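Local coordinates for protein first ORF in transposon ISC1904 (Sulfolobus solfataricus, PDB 3ILX) that probably binds DNA and exchanges its strands as the serine-recombinase-type transposase of its element, represented here by its resolvase-type catalytic domain, at the interface of chains A and B. Sequence-based numbering; all coordinates share one arbitrary frame. Chains: chain A/B, First ORF in transposon ISC1904.

The interface of chains A and B. Residues chain A 45, 78, 112, 115, 119; chain B 45, 78, 112, 115, 119.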
loop_
_atom_site.group_PDB
_atom_site.type_symbol
_atom_site.label_atom_id
_atom_site.label_comp_id
_atom_site.label_asym_id
_atom_site.label_seq_id
_atom_site.Cartn_x
_atom_site.Cartn_y
_atom_site.Cartn_z
ATOM N N LEU A 45 5.094 -4.855 4.616
ATOM C CA LEU A 45 5.460 -3.505 4.192
ATOM C C LEU A 45 6.680 -3.488 3.267
ATOM O O LEU A 45 6.957 -2.465 2.636
ATOM C CB LEU A 45 5.818 -2.632 5.410
ATOM C CG LEU A 45 4.649 -2.152 6.262
ATOM C CD1 LEU A 45 5.156 -1.588 7.559
ATOM C CD2 LEU A 45 3.863 -1.077 5.487
ATOM N N PHE A 78 -0.560 -2.987 2.901
ATOM C CA PHE A 78 -1.402 -1.961 2.248
ATOM C C PHE A 78 -1.473 -2.322 0.784
ATOM O O PHE A 78 -0.498 -2.854 0.269
ATOM C CB PHE A 78 -0.743 -0.567 2.334
ATOM C CG PHE A 78 -0.734 0.015 3.726
ATOM C CD1 PHE A 78 -1.919 0.515 4.294
ATOM C CD2 PHE A 78 0.443 0.048 4.465
ATOM C CE1 PHE A 78 -1.929 1.054 5.607
ATOM C CE2 PHE A 78 0.468 0.581 5.790
ATOM C CZ PHE A 78 -0.725 1.082 6.362
ATOM N N LEU A 112 3.518 -1.254 12.732
ATOM C CA LEU A 112 3.184 0.085 13.218
ATOM C C LEU A 112 4.441 0.913 13.572
ATOM O O LEU A 112 4.530 2.082 13.204
ATOM C CB LEU A 112 2.196 0.038 14.373
ATOM C CG LEU A 112 1.534 1.379 14.728
ATOM C CD1 LEU A 112 0.990 2.142 13.505
ATOM C CD2 LEU A 112 0.408 1.079 15.703
ATOM N N ILE A 115 5.928 2.147 10.407
ATOM C CA ILE A 115 5.067 3.195 9.869
ATOM C C ILE A 115 5.273 4.514 10.675
ATOM O O ILE A 115 5.423 5.590 10.082
ATOM C CB ILE A 115 3.562 2.754 9.908
ATOM C CG1 ILE A 115 3.277 1.635 8.884
ATOM C CG2 ILE A 115 2.615 3.937 9.647
ATOM C CD1 ILE A 115 1.972 0.832 9.231
ATOM N N PHE A 119 6.501 8.277 9.363
ATOM C CA PHE A 119 5.783 9.537 9.569
ATOM C C PHE A 119 6.590 10.560 10.403
ATOM O O PHE A 119 6.632 11.754 10.060
ATOM C CB PHE A 119 4.420 9.254 10.212
ATOM C CG PHE A 119 3.344 8.925 9.215
ATOM C CD1 PHE A 119 2.492 9.924 8.742
ATOM C CD2 PHE A 119 3.236 7.643 8.690
ATOM C CE1 PHE A 119 1.492 9.636 7.799
ATOM C CE2 PHE A 119 2.224 7.329 7.765
ATOM C CZ PHE A 119 1.357 8.339 7.303
ATOM N N LEU B 45 -4.483 6.898 0.817
ATOM C CA LEU B 45 -4.725 5.564 1.392
ATOM C C LEU B 45 -6.028 4.989 0.845
ATOM O O LEU B 45 -6.298 3.796 0.990
ATOM C CB LEU B 45 -4.857 5.612 2.946
ATOM C CG LEU B 45 -3.636 5.998 3.783
ATOM C CD1 LEU B 45 -4.075 6.408 5.215
ATOM C CD2 LEU B 45 -2.592 4.847 3.823
ATOM N N PHE B 78 1.168 4.527 0.271
ATOM C CA PHE B 78 1.977 3.319 0.302
ATOM C C PHE B 78 1.858 2.596 -1.019
ATOM O O PHE B 78 0.826 2.703 -1.684
ATOM C CB PHE B 78 1.495 2.353 1.424
ATOM C CG PHE B 78 1.816 2.838 2.810
ATOM C CD1 PHE B 78 3.092 2.693 3.318
ATOM C CD2 PHE B 78 0.824 3.447 3.597
ATOM C CE1 PHE B 78 3.403 3.133 4.598
ATOM C CE2 PHE B 78 1.114 3.912 4.876
ATOM C CZ PHE B 78 2.407 3.759 5.382
ATOM N N LEU B 112 -2.025 9.282 9.203
ATOM C CA LEU B 112 -1.532 8.561 10.396
ATOM C C LEU B 112 -2.695 8.098 11.303
ATOM O O LEU B 112 -2.750 6.923 11.703
ATOM C CB LEU B 112 -0.500 9.392 11.176
ATOM C CG LEU B 112 0.230 8.625 12.285
ATOM C CD1 LEU B 112 0.697 7.238 11.818
ATOM C CD2 LEU B 112 1.408 9.420 12.835
ATOM N N ILE B 115 -4.541 5.258 9.910
ATOM C CA ILE B 115 -3.775 4.030 10.078
ATOM C C ILE B 115 -3.869 3.502 11.532
ATOM O O ILE B 115 -4.095 2.307 11.762
ATOM C CB ILE B 115 -2.292 4.225 9.636
ATOM C CG1 ILE B 115 -2.186 4.365 8.108
ATOM C CG2 ILE B 115 -1.397 3.086 10.136
ATOM C CD1 ILE B 115 -0.855 5.009 7.693
ATOM N N PHE B 119 -5.121 -0.042 12.946
ATOM C CA PHE B 119 -4.334 -0.933 13.825
ATOM C C PHE B 119 -5.009 -1.220 15.178
ATOM O O PHE B 119 -5.014 -2.363 15.642
ATOM C CB PHE B 119 -2.924 -0.383 14.014
ATOM C CG PHE B 119 -1.976 -0.846 12.956
ATOM C CD1 PHE B 119 -1.091 -1.903 13.211
ATOM C CD2 PHE B 119 -2.021 -0.285 11.666
ATOM C CE1 PHE B 119 -0.219 -2.359 12.199
ATOM C CE2 PHE B 119 -1.151 -0.737 10.654
ATOM C CZ PHE B 119 -0.253 -1.781 10.919
#
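Helix 105-125 of chain A packs antiparallel against helix 105-126 of chain B, while the loop carrying A:Phe78, between helices 72-75 and 80-89, meets its twin above them across a local two-fold axis. Here the A:Phe78 and B:Phe78 rings stack almost parallel, their planes 3° apart and their centroids 4.1 Å from each other. The rings are clearly offset, in a parallel-displaced stack: CD2 of B:Phe78 lies over the middle of the A:Phe78 ring, whereas CE2 of A:Phe78 sits nearer the rim of the other. CE2 of A:Phe78 and CE2 of B:Phe78 come within 3.5 Å. Each phenyl points its CG anti to its own carbonyl carbon (chi1 -70° in chain A), which sends the ring tip down toward the helices. There CZ of A:Phe78 touches CG1 of B:Ile115 at 4.0 Å, the two side chains crossing at about a right angle. From its own chain, A:Leu45 brings CD2 to the ring edge in plane, and probably helps to limit its rotation. An alanine in place of A:Phe78 would probably leave the B:Phe78 face without its stacking mate and open a gap above B:Ile115.

Below the stack, A:Ile115 and B:Ile115 cross on the axis, their CG2 methyls 4.1 Å apart. Each also reaches out tip to tip with a phenylalanine of the opposite helix, as where CD1 of A:Ile115 meets CE2 of B:Phe119 at 3.8 Å. Farther along, A:Leu112 and B:Phe119 lie alongside each other, pointing opposite ways, as do B:Leu112 and A:Phe119. No polar atom of one chain bonds the other in this patch, so cohesion here is apolar; the two-fold pairing resembles a recombinase dimer, although the coordinates alone do not establish the active assembly. B:Leu112 lies over one face of A:Phe119, its CB toward the rim and 3.9 Å from CD1 of that ring.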